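Local coordinates for iron-regulated transcriptional activator AFT2 (Saccharomyces cerevisiae, PDB 4LMG), which activates iron-regulon genes when iron is scarce, binding the iron-responsive promoter element 5'-CACCC-3' through its WRKY-GCM1 domain, at residues E20-L25 / V46-R51; C73-R78 / N95-E100. All coordinates share one frame; numbering follows the deposited sequence.

Contact 1: residues E20-L25 / V46-R51; sequences EIKPWL and VTFKCR. With ZN (zinc ion), chain I; nucleotides of chain G.
The ring of Phe48 rises from strand 45-50 towards the first turns of helix 21-29 and meets three side chains there. With CG anti to the carbonyl carbon (chi1 -58°), the ring stands up from the sheet and takes the CD1 methyl of Leu25 over one face. This is a CH-pi contact: Leu25 CD1 lies 3.5 Å from the centroid of the Phe48 ring, only 18° off its normal and displaced slightly towards CE1 and CD1. At the rim, near the ring plane, the CB of Lys22 approaches Phe48 CE2 at 3.6 Å. Ile21 crosses Phe48 at about a right angle, and its CG2 branch, anti to the backbone N, reaches Phe48 CZ at 3.8 Å. Ile21 CD1, on the other branch, lies 4.3 Å from Val46 CG2. Branched aliphatic residues suit this side of the helix, offering separate methyls to a flat ring. Leu25 also touches Ile36 and Ile77, and Ile77 and Ile38 pack on Phe48, so the helix rests on the antiparallel sheet of the WRKY-GCM1 domain through apolar side chains of strands 36-42, 45-50 and 76-82. Lys22, a DNA-binding residue, serves two environments. Its CB packs at the edge of the apolar core, while the fully extended chain, CG anti to the backbone N (chi1 179°), carries the ammonium out to the DNA backbone. There Lys22 NZ lies 2.9 Å from OP1 of DC10 of chain G and makes a weak hydrogen bond to OP2 of the same phosphate. On the strand, Cys50 SG binds zinc at 2.3 Å. The contact thus joins a hydrophobic core to a charged fringe, where Arg51 is paired with Asp35 and Asp111 and the DC10 phosphate meets Lys22, which would ease repulsion between the two cations.

Contact 2: residues C73-R78 / N95-E100; sequences CPFRIR and NIHSHE. With ZN (zinc ion), chain I; nucleotides of chain H.
From its CB outwards, His97 turns from the metal towards an aromatic neighbour. His97 CB lies 3.9 Å from Cys73 SG, and CG, set anti to the carbonyl carbon (chi1 -66°), brings the ring round so that ND1 faces the zinc. His97 ND1 binds the zinc at 2.1 Å, with Cys73 SG beside it in the same coordination shell. Next to ND1, His97 CE1 comes within 3.3 Å of Phe75 CG, over the face of the phenyl ring, and at the tip NE2 reaches Phe75 CD2. Together the rings form an offset stack, their centroids 4.5 Å apart and their planes 23° from parallel. Phe75, buried against Val92 and Cys50, gives the ligand a flat apolar surface which, with the ND1-zinc bond, would restrict its rotation, while Asn95 ND2 meets the edge of the phenyl ring.

Cysteine and histidine suit this site as soft and borderline ligands for zinc. Cys73 SG, anti to its backbone N, binds the zinc at 2.3 Å and accepts a weak hydrogen bond from Phe75 N. His99 binds the zinc through NE2 at 2.0 Å, leaving ND1 to donate to Glu100 O from above the carbonyl plane. Cys50 completes the C2H2 set. Next to the site, Arg76 NH1 donates to both Cys73 O and Phe75 O, tying the turn that carries the cysteine, while its guanidinium lies against the adenine of DA1 of chain H. The zinc, with the amide donor, would stabilise the thiolate of Cys73, and the metal joins two loops that share no direct hydrogen bond.

Contact 1 closes before contact 2 opens along the chain, and their centres lie 13 Å apart within the same WRKY-GCM1 domain. Strands 45-50 and 76-82 are antiparallel neighbours in the five-stranded sheet, joined between the contacts by a probable backbone hydrogen bond from Phe48 N to Ile77 O. Contact 1 is buried, with helix 21-29 packed on the sheet; contact 2 lies at the surface, where the loop leading into strand 76-82 meets the loop after strand 87-93. Zinc bridges them, taking Cys50 from contact 1 and its other three ligands from contact 2. Core packing and metal binding thus hold together a domain that presents residues of both contacts to DNA.

Contact 1: residues E20-L25 / V46-R51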
ATOM      1  N   GLU A  20       3.484  16.198   7.896  1.00 40.59           N
ATOM      2  CA  GLU A  20       4.317  16.855   8.898  1.00 39.01           C
ATOM      3  C   GLU A  20       4.035  16.301  10.291  1.00 37.84           C
ATOM      4  O   GLU A  20       4.747  16.602  11.249  1.00 40.60           O
ATOM      5  CB  GLU A  20       4.070  18.364   8.882  1.00 35.80           C
ATOM      6  CG  GLU A  20       4.153  18.980   7.496  1.00 54.73           C
ATOM      7  CD  GLU A  20       3.640  20.405   7.459  1.00 61.50           C
ATOM      8  OE1 GLU A  20       3.230  20.916   8.521  1.00 64.80           O
ATOM      9  OE2 GLU A  20       3.644  21.010   6.367  1.00 66.35           O
ATOM     10  N   ILE A  21       2.995  15.483  10.397  1.00 37.10           N
ATOM     11  CA  ILE A  21       2.530  15.010  11.696  1.00 30.61           C
ATOM     12  C   ILE A  21       3.361  13.852  12.250  1.00 27.61           C
ATOM     13  O   ILE A  21       3.727  13.856  13.426  1.00 30.02           O
ATOM     14  CB  ILE A  21       1.045  14.612  11.642  1.00 21.44           C
ATOM     15  CG1 ILE A  21       0.211  15.777  11.097  1.00 30.22           C
ATOM     16  CG2 ILE A  21       0.553  14.193  13.016  1.00 21.48           C
ATOM     17  CD1 ILE A  21      -1.272  15.491  11.020  1.00 39.43           C
ATOM     18  N   LYS A  22       3.656  12.869  11.405  1.00 19.88           N
ATOM     19  CA  LYS A  22       4.426  11.701  11.830  1.00 24.83           C
ATOM     20  C   LYS A  22       5.766  12.068  12.479  1.00 26.08           C
ATOM     21  O   LYS A  22       6.072  11.593  13.573  1.00 25.00           O
ATOM     22  CB  LYS A  22       4.635  10.725  10.667  1.00 27.77           C
ATOM     23  CG  LYS A  22       5.448   9.491  11.040  1.00 28.18           C
ATOM     24  CD  LYS A  22       5.593   8.539   9.860  1.00 33.94           C
ATOM     25  CE  LYS A  22       6.421   7.318  10.228  1.00 39.89           C
ATOM     26  NZ  LYS A  22       6.543   6.363   9.093  1.00 29.65           N
ATOM     27  N   PRO A  23       6.567  12.917  11.808  1.00 31.72           N
ATOM     28  CA  PRO A  23       7.858  13.347  12.362  1.00 33.03           C
ATOM     29  C   PRO A  23       7.713  14.001  13.735  1.00 32.86           C
ATOM     30  O   PRO A  23       8.564  13.816  14.606  1.00 32.40           O
ATOM     31  CB  PRO A  23       8.348  14.382  11.346  1.00 36.91           C
ATOM     32  CG  PRO A  23       7.674  14.009  10.073  1.00 40.35           C
ATOM     33  CD  PRO A  23       6.326  13.487  10.470  1.00 33.01           C
ATOM     34  N   TRP A  24       6.642  14.762  13.923  1.00 29.98           N
ATOM     35  CA  TRP A  24       6.396  15.409  15.203  1.00 31.73           C
ATOM     36  C   TRP A  24       6.077  14.368  16.267  1.00 25.22           C
ATOM     37  O   TRP A  24       6.598  14.420  17.380  1.00 29.43           O
ATOM     38  CB  TRP A  24       5.256  16.421  15.081  1.00 37.36           C
ATOM     39  CG  TRP A  24       4.923  17.103  16.369  1.00 35.38           C
ATOM     40  CD1 TRP A  24       5.672  18.041  17.018  1.00 46.37           C
ATOM     41  CD2 TRP A  24       3.750  16.906  17.166  1.00 37.93           C
ATOM     42  NE1 TRP A  24       5.039  18.439  18.170  1.00 45.32           N
ATOM     43  CE2 TRP A  24       3.856  17.756  18.284  1.00 42.78           C
ATOM     44  CE3 TRP A  24       2.619  16.091  17.042  1.00 43.90           C
ATOM     45  CZ2 TRP A  24       2.876  17.816  19.272  1.00 40.77           C
ATOM     46  CZ3 TRP A  24       1.647  16.154  18.023  1.00 45.40           C
ATOM     47  CH2 TRP A  24       1.782  17.009  19.124  1.00 41.28           C
ATOM     48  N   LEU A  25       5.226  13.412  15.913  1.00 30.38           N
ATOM     49  CA  LEU A  25       4.842  12.355  16.839  1.00 26.30           C
ATOM     50  C   LEU A  25       6.025  11.470  17.225  1.00 28.38           C
ATOM     51  O   LEU A  25       6.096  10.979  18.351  1.00 31.22           O
ATOM     52  CB  LEU A  25       3.705  11.517  16.248  1.00 17.36           C
ATOM     53  CG  LEU A  25       2.345  12.215  16.240  1.00 23.42           C
ATOM     54  CD1 LEU A  25       1.303  11.381  15.515  1.00 22.78           C
ATOM     55  CD2 LEU A  25       1.908  12.505  17.669  1.00 23.37           C
ATOM     56  N   VAL A  46      -4.915  11.400   9.660  1.00 27.00           N
ATOM     57  CA  VAL A  46      -3.858  10.399   9.712  1.00 28.68           C
ATOM     58  C   VAL A  46      -4.021   9.542  10.959  1.00 34.29           C
ATOM     59  O   VAL A  46      -4.168  10.061  12.066  1.00 29.63           O
ATOM     60  CB  VAL A  46      -2.463  11.038   9.729  1.00 27.42           C
ATOM     61  CG1 VAL A  46      -1.395   9.964   9.560  1.00 25.74           C
ATOM     62  CG2 VAL A  46      -2.350  12.084   8.638  1.00 25.62           C
ATOM     63  N   THR A  47      -4.008   8.228  10.772  1.00 30.62           N
ATOM     64  CA  THR A  47      -4.100   7.301  11.890  1.00 32.85           C
ATOM     65  C   THR A  47      -2.773   6.580  12.074  1.00 31.60           C
ATOM     66  O   THR A  47      -2.218   6.028  11.127  1.00 35.21           O
ATOM     67  CB  THR A  47      -5.214   6.265  11.677  1.00 35.22           C
ATOM     68  OG1 THR A  47      -6.477   6.933  11.588  1.00 34.83           O
ATOM     69  CG2 THR A  47      -5.251   5.281  12.834  1.00 35.49           C
ATOM     70  N   PHE A  48      -2.267   6.599  13.301  1.00 29.40           N
ATOM     71  CA  PHE A  48      -0.984   5.994  13.615  1.00 27.07           C
ATOM     72  C   PHE A  48      -1.166   4.804  14.545  1.00 29.70           C
ATOM     73  O   PHE A  48      -2.145   4.728  15.288  1.00 27.99           O
ATOM     74  CB  PHE A  48      -0.066   7.018  14.285  1.00 20.80           C
ATOM     75  CG  PHE A  48       0.175   8.251  13.464  1.00 25.46           C
ATOM     76  CD1 PHE A  48      -0.710   9.315  13.512  1.00 22.45           C
ATOM     77  CD2 PHE A  48       1.294   8.353  12.656  1.00 26.89           C
ATOM     78  CE1 PHE A  48      -0.485  10.454  12.765  1.00 22.63           C
ATOM     79  CE2 PHE A  48       1.523   9.487  11.906  1.00 30.86           C
ATOM     80  CZ  PHE A  48       0.632  10.540  11.962  1.00 23.28           C
ATOM     81  N   LYS A  49      -0.215   3.878  14.498  1.00 28.10           N
ATOM     82  CA  LYS A  49      -0.186   2.765  15.440  1.00 31.46           C
ATOM     83  C   LYS A  49       1.247   2.287  15.644  1.00 21.49           C
ATOM     84  O   LYS A  49       2.174   2.790  15.008  1.00 17.16           O
ATOM     85  CB  LYS A  49      -1.066   1.615  14.950  1.00 29.51           C
ATOM     86  CG  LYS A  49      -0.623   1.011  13.628  1.00 26.77           C
ATOM     87  CD  LYS A  49      -1.567  -0.098  13.209  1.00 30.51           C
ATOM     88  CE  LYS A  49      -1.188  -0.672  11.856  1.00 36.30           C
ATOM     89  NZ  LYS A  49      -2.233  -1.612  11.367  1.00 45.00           N
ATOM     90  N   CYS A  50       1.428   1.320  16.537  1.00 20.50           N
ATOM     91  CA  CYS A  50       2.753   0.761  16.776  1.00 34.35           C
ATOM     92  C   CYS A  50       3.185  -0.093  15.598  1.00 30.11           C
ATOM     93  O   CYS A  50       2.400  -0.886  15.079  1.00 25.98           O
ATOM     94  CB  CYS A  50       2.774  -0.079  18.054  1.00 33.58           C
ATOM     95  SG  CYS A  50       2.734   0.875  19.586  1.00 27.89           S
ATOM     96  N   ARG A  51       4.431   0.074  15.172  1.00 23.35           N
ATOM     97  CA  ARG A  51       4.983  -0.798  14.149  1.00 28.25           C
ATOM     98  C   ARG A  51       4.738  -2.244  14.547  1.00 31.00           C
ATOM     99  O   ARG A  51       4.860  -2.606  15.719  1.00 30.53           O
ATOM    100  CB  ARG A  51       6.480  -0.564  13.965  1.00 30.19           C
ATOM    101  CG  ARG A  51       7.087  -1.419  12.864  1.00 34.66           C
ATOM    102  CD  ARG A  51       8.583  -1.215  12.766  1.00 30.29           C
ATOM    103  NE  ARG A  51       8.919   0.202  12.741  1.00 28.51           N
ATOM    104  CZ  ARG A  51       8.810   0.978  11.669  1.00 30.19           C
ATOM    105  NH1 ARG A  51       8.369   0.476  10.522  1.00 33.65           N
ATOM    106  NH2 ARG A  51       9.140   2.259  11.746  1.00 37.24           N
TER
HETATM  107 ZN    ZN I 201       1.921  -0.682  21.041  1.00 37.33          ZN
ATOM    108  P    DG G   9       3.290  -1.978   9.741  1.00 25.74           P
ATOM    109  OP1  DG G   9       4.208  -2.332  10.844  1.00 23.59           O
ATOM    110  OP2  DG G   9       1.837  -1.883  10.016  1.00 19.67           O
ATOM    111  O5'  DG G   9       3.777  -0.605   9.090  1.00 28.45           O
ATOM    112  C5'  DG G   9       5.090  -0.566   8.543  1.00 25.86           C
ATOM    113  C4'  DG G   9       5.163   0.371   7.352  1.00 22.51           C
ATOM    114  O4'  DG G   9       4.619  -0.275   6.169  1.00 29.38           O
ATOM    115  C3'  DG G   9       4.384   1.670   7.494  1.00 25.94           C
ATOM    116  O3'  DG G   9       5.074   2.661   6.747  1.00 27.01           O
ATOM    117  C2'  DG G   9       3.032   1.312   6.877  1.00 21.60           C
ATOM    118  C1'  DG G   9       3.455   0.399   5.726  1.00 25.19           C
ATOM    119  N9   DG G   9       2.495  -0.639   5.345  1.00 24.05           N
ATOM    120  C8   DG G   9       1.811  -1.492   6.177  1.00 30.05           C
ATOM    121  N7   DG G   9       1.032  -2.327   5.545  1.00 21.75           N
ATOM    122  C5   DG G   9       1.221  -2.020   4.204  1.00 27.83           C
ATOM    123  C6   DG G   9       0.646  -2.595   3.044  1.00 27.67           C
ATOM    124  O6   DG G   9      -0.172  -3.523   2.969  1.00 22.27           O
ATOM    125  N1   DG G   9       1.107  -1.985   1.881  1.00 19.42           N
ATOM    126  C2   DG G   9       2.014  -0.951   1.847  1.00 27.41           C
ATOM    127  N2   DG G   9       2.343  -0.487   0.633  1.00 18.06           N
ATOM    128  N3   DG G   9       2.561  -0.402   2.925  1.00 20.51           N
ATOM    129  C4   DG G   9       2.119  -0.986   4.065  1.00 22.95           C
ATOM    130  P    DC G  10       4.831   4.217   7.045  1.00 29.01           P
ATOM    131  OP1  DC G  10       6.015   4.962   6.569  1.00 21.06           O
ATOM    132  OP2  DC G  10       4.405   4.352   8.456  1.00 36.60           O
ATOM    133  O5'  DC G  10       3.578   4.583   6.114  1.00 27.76           O
ATOM    134  C5'  DC G  10       3.752   4.707   4.711  1.00 27.55           C
ATOM    135  C4'  DC G  10       2.416   4.747   3.981  1.00 31.59           C
ATOM    136  O4'  DC G  10       1.870   3.406   3.856  1.00 19.52           O
ATOM    137  C3'  DC G  10       1.316   5.593   4.641  1.00 26.21           C
ATOM    138  O3'  DC G  10       0.752   6.487   3.699  1.00 30.03           O
ATOM    139  C2'  DC G  10       0.263   4.555   5.023  1.00 27.45           C
ATOM    140  C1'  DC G  10       0.469   3.570   3.881  1.00 22.15           C
ATOM    141  N1   DC G  10      -0.217   2.260   4.056  1.00 21.96           N
ATOM    142  C2   DC G  10      -0.678   1.587   2.921  1.00 25.78           C
ATOM    143  O2   DC G  10      -0.496   2.091   1.805  1.00 25.97           O
ATOM    144  N3   DC G  10      -1.309   0.399   3.075  1.00 17.41           N
ATOM    145  C4   DC G  10      -1.489  -0.119   4.288  1.00 21.60           C
ATOM    146  N4   DC G  10      -2.120  -1.299   4.370  1.00 21.35           N
ATOM    147  C5   DC G  10      -1.029   0.553   5.463  1.00 16.59           C
ATOM    148  C6   DC G  10      -0.406   1.728   5.300  1.00 18.10           C
TER

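Contact 2: residues C73-R78 / N95-E100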
ATOM      1  N   CYS A  73      -1.284  -4.846  18.733  1.00 43.86           N
ATOM      2  CA  CYS A  73      -1.390  -3.787  19.727  1.00 42.92           C
ATOM      3  C   CYS A  73      -2.518  -2.817  19.394  1.00 35.89           C
ATOM      4  O   CYS A  73      -2.611  -2.333  18.268  1.00 30.53           O
ATOM      5  CB  CYS A  73      -0.068  -3.031  19.842  1.00 33.88           C
ATOM      6  SG  CYS A  73      -0.079  -1.748  21.100  1.00 35.36           S
ATOM      7  N   PRO A  74      -3.373  -2.522  20.385  1.00 40.60           N
ATOM      8  CA  PRO A  74      -4.566  -1.683  20.226  1.00 40.56           C
ATOM      9  C   PRO A  74      -4.261  -0.185  20.220  1.00 41.30           C
ATOM     10  O   PRO A  74      -5.100   0.602  19.780  1.00 41.59           O
ATOM     11  CB  PRO A  74      -5.394  -2.037  21.462  1.00 39.81           C
ATOM     12  CG  PRO A  74      -4.370  -2.357  22.498  1.00 37.87           C
ATOM     13  CD  PRO A  74      -3.239  -3.034  21.762  1.00 38.80           C
ATOM     14  N   PHE A  75      -3.085   0.197  20.710  1.00 38.18           N
ATOM     15  CA  PHE A  75      -2.678   1.600  20.756  1.00 32.39           C
ATOM     16  C   PHE A  75      -2.943   2.306  19.429  1.00 37.44           C
ATOM     17  O   PHE A  75      -2.601   1.791  18.363  1.00 35.42           O
ATOM     18  CB  PHE A  75      -1.195   1.704  21.119  1.00 32.33           C
ATOM     19  CG  PHE A  75      -0.684   3.117  21.213  1.00 28.29           C
ATOM     20  CD1 PHE A  75      -0.018   3.701  20.148  1.00 21.86           C
ATOM     21  CD2 PHE A  75      -0.854   3.855  22.375  1.00 33.64           C
ATOM     22  CE1 PHE A  75       0.464   4.999  20.237  1.00 21.41           C
ATOM     23  CE2 PHE A  75      -0.377   5.149  22.469  1.00 26.43           C
ATOM     24  CZ  PHE A  75       0.283   5.722  21.399  1.00 21.12           C
ATOM     25  N   ARG A  76      -3.555   3.486  19.498  1.00 24.35           N
ATOM     26  CA  ARG A  76      -3.870   4.254  18.298  1.00 31.15           C
ATOM     27  C   ARG A  76      -3.725   5.754  18.518  1.00 35.78           C
ATOM     28  O   ARG A  76      -4.118   6.283  19.556  1.00 29.46           O
ATOM     29  CB  ARG A  76      -5.290   3.951  17.813  1.00 30.27           C
ATOM     30  CG  ARG A  76      -5.473   2.585  17.176  1.00 31.97           C
ATOM     31  CD  ARG A  76      -4.545   2.397  15.989  1.00 33.81           C
ATOM     32  NE  ARG A  76      -4.828   1.159  15.265  1.00 32.10           N
ATOM     33  CZ  ARG A  76      -4.465  -0.051  15.682  1.00 32.87           C
ATOM     34  NH1 ARG A  76      -3.805  -0.193  16.825  1.00 20.02           N
ATOM     35  NH2 ARG A  76      -4.762  -1.119  14.956  1.00 35.58           N
ATOM     36  N   ILE A  77      -3.158   6.436  17.532  1.00 34.28           N
ATOM     37  CA  ILE A  77      -3.140   7.891  17.526  1.00 30.74           C
ATOM     38  C   ILE A  77      -3.878   8.386  16.290  1.00 38.30           C
ATOM     39  O   ILE A  77      -3.628   7.918  15.178  1.00 34.15           O
ATOM     40  CB  ILE A  77      -1.710   8.449  17.522  1.00 30.57           C
ATOM     41  CG1 ILE A  77      -0.938   7.953  18.746  1.00 30.26           C
ATOM     42  CG2 ILE A  77      -1.734   9.969  17.497  1.00 27.76           C
ATOM     43  CD1 ILE A  77       0.455   8.521  18.850  1.00 23.21           C
ATOM     44  N   ARG A  78      -4.796   9.324  16.485  1.00 32.63           N
ATOM     45  CA  ARG A  78      -5.579   9.847  15.375  1.00 29.73           C
ATOM     46  C   ARG A  78      -5.464  11.363  15.285  1.00 25.81           C
ATOM     47  O   ARG A  78      -5.844  12.080  16.206  1.00 28.35           O
ATOM     48  CB  ARG A  78      -7.043   9.427  15.513  1.00 43.86           C
ATOM     49  CG  ARG A  78      -7.910   9.752  14.305  1.00 57.57           C
ATOM     50  CD  ARG A  78      -9.197   8.945  14.339  1.00 72.04           C
ATOM     51  NE  ARG A  78     -10.104   9.301  13.254  1.00 86.91           N
ATOM     52  CZ  ARG A  78     -11.104  10.169  13.374  1.00 96.31           C
ATOM     53  NH1 ARG A  78     -11.326  10.769  14.536  1.00 99.29           N
ATOM     54  NH2 ARG A  78     -11.883  10.436  12.334  1.00 95.52           N
ATOM     55  N   ASN A  95      -4.577   3.590  25.262  1.00 64.37           N
ATOM     56  CA  ASN A  95      -3.214   3.839  25.708  1.00 69.37           C
ATOM     57  C   ASN A  95      -2.499   2.580  26.199  1.00 65.44           C
ATOM     58  O   ASN A  95      -1.360   2.645  26.662  1.00 60.06           O
ATOM     59  CB  ASN A  95      -3.204   4.916  26.793  1.00 80.33           C
ATOM     60  CG  ASN A  95      -1.814   5.421  27.092  1.00 90.82           C
ATOM     61  OD1 ASN A  95      -1.292   5.231  28.190  1.00100.98           O
ATOM     62  ND2 ASN A  95      -1.195   6.057  26.106  1.00 91.08           N
ATOM     63  N   ILE A  96      -3.173   1.439  26.088  1.00 68.19           N
ATOM     64  CA  ILE A  96      -2.615   0.167  26.528  1.00 72.56           C
ATOM     65  C   ILE A  96      -1.880  -0.532  25.393  1.00 72.13           C
ATOM     66  O   ILE A  96      -2.346  -0.542  24.255  1.00 81.76           O
ATOM     67  CB  ILE A  96      -3.716  -0.773  27.044  1.00 85.31           C
ATOM     68  CG1 ILE A  96      -4.593  -0.054  28.072  1.00 96.42           C
ATOM     69  CG2 ILE A  96      -3.106  -2.037  27.633  1.00 87.52           C
ATOM     70  CD1 ILE A  96      -5.772  -0.873  28.547  1.00102.39           C
ATOM     71  N   HIS A  97      -0.731  -1.119  25.708  1.00 62.70           N
ATOM     72  CA  HIS A  97       0.046  -1.855  24.716  1.00 53.00           C
ATOM     73  C   HIS A  97       0.056  -3.350  25.015  1.00 54.79           C
ATOM     74  O   HIS A  97      -0.079  -3.764  26.166  1.00 65.66           O
ATOM     75  CB  HIS A  97       1.480  -1.328  24.652  1.00 43.53           C
ATOM     76  CG  HIS A  97       1.585   0.075  24.143  1.00 33.36           C
ATOM     77  ND1 HIS A  97       1.795   0.370  22.814  1.00 30.63           N
ATOM     78  CD2 HIS A  97       1.514   1.264  24.787  1.00 37.84           C
ATOM     79  CE1 HIS A  97       1.848   1.682  22.661  1.00 28.02           C
ATOM     80  NE2 HIS A  97       1.682   2.247  23.842  1.00 32.76           N
ATOM     81  N   SER A  98       0.218  -4.153  23.970  1.00 48.72           N
ATOM     82  CA  SER A  98       0.255  -5.602  24.110  1.00 52.77           C
ATOM     83  C   SER A  98       1.693  -6.097  24.050  1.00 57.93           C
ATOM     84  O   SER A  98       1.946  -7.272  23.784  1.00 59.58           O
ATOM     85  CB  SER A  98      -0.550  -6.259  22.990  1.00 43.12           C
ATOM     86  OG  SER A  98       0.058  -6.026  21.732  1.00 35.83           O
ATOM     87  N   HIS A  99       2.632  -5.189  24.295  1.00 50.08           N
ATOM     88  CA  HIS A  99       4.043  -5.493  24.122  1.00 43.71           C
ATOM     89  C   HIS A  99       4.902  -4.565  24.964  1.00 46.96           C
ATOM     90  O   HIS A  99       4.442  -3.516  25.413  1.00 52.87           O
ATOM     91  CB  HIS A  99       4.427  -5.344  22.651  1.00 40.83           C
ATOM     92  CG  HIS A  99       4.158  -3.980  22.098  1.00 44.14           C
ATOM     93  ND1 HIS A  99       5.113  -2.986  22.066  1.00 40.36           N
ATOM     94  CD2 HIS A  99       3.033  -3.438  21.574  1.00 40.17           C
ATOM     95  CE1 HIS A  99       4.591  -1.894  21.536  1.00 32.57           C
ATOM     96  NE2 HIS A  99       3.330  -2.141  21.232  1.00 36.31           N
ATOM     97  N   GLU A 100       6.155  -4.954  25.168  1.00 44.42           N
ATOM     98  CA  GLU A 100       7.084  -4.143  25.938  1.00 51.65           C
ATOM     99  C   GLU A 100       7.574  -2.963  25.111  1.00 44.32           C
ATOM    100  O   GLU A 100       7.704  -3.058  23.889  1.00 44.00           O
ATOM    101  CB  GLU A 100       8.267  -4.988  26.413  1.00 60.51           C
ATOM    102  CG  GLU A 100       7.865  -6.179  27.267  1.00 75.65           C
ATOM    103  CD  GLU A 100       9.052  -7.022  27.695  1.00 91.22           C
ATOM    104  OE1 GLU A 100      10.203  -6.579  27.490  1.00 94.71           O
ATOM    105  OE2 GLU A 100       8.832  -8.128  28.234  1.00 93.58           O
TER
HETATM  106 ZN    ZN I 201       1.921  -0.682  21.041  1.00 37.33          ZN
ATOM    107  O5'  DA H   1     -11.194   6.245  15.061  1.00 94.44           O
ATOM    108  C5'  DA H   1     -10.274   5.213  15.405  1.00 91.14           C
ATOM    109  C4'  DA H   1      -9.448   4.793  14.201  1.00 86.75           C
ATOM    110  O4'  DA H   1      -8.430   3.851  14.618  1.00 88.65           O
ATOM    111  C3'  DA H   1     -10.212   4.060  13.109  1.00 84.25           C
ATOM    112  O3'  DA H   1      -9.514   4.164  11.874  1.00 78.18           O
ATOM    113  C2'  DA H   1     -10.207   2.627  13.631  1.00 87.32           C
ATOM    114  C1'  DA H   1      -8.848   2.532  14.323  1.00 90.85           C
ATOM    115  N9   DA H   1      -8.885   1.781  15.574  1.00100.89           N
ATOM    116  C8   DA H   1      -9.279   2.240  16.801  1.00103.41           C
ATOM    117  N7   DA H   1      -9.207   1.341  17.753  1.00106.06           N
ATOM    118  C5   DA H   1      -8.731   0.213  17.106  1.00110.37           C
ATOM    119  C6   DA H   1      -8.434  -1.086  17.562  1.00116.10           C
ATOM    120  N6   DA H   1      -8.583  -1.473  18.834  1.00118.04           N
ATOM    121  N1   DA H   1      -7.975  -1.976  16.656  1.00117.72           N
ATOM    122  C2   DA H   1      -7.827  -1.585  15.384  1.00114.93           C
ATOM    123  N3   DA H   1      -8.071  -0.395  14.837  1.00109.80           N
ATOM    124  C4   DA H   1      -8.526   0.467  15.761  1.00107.03           C
TER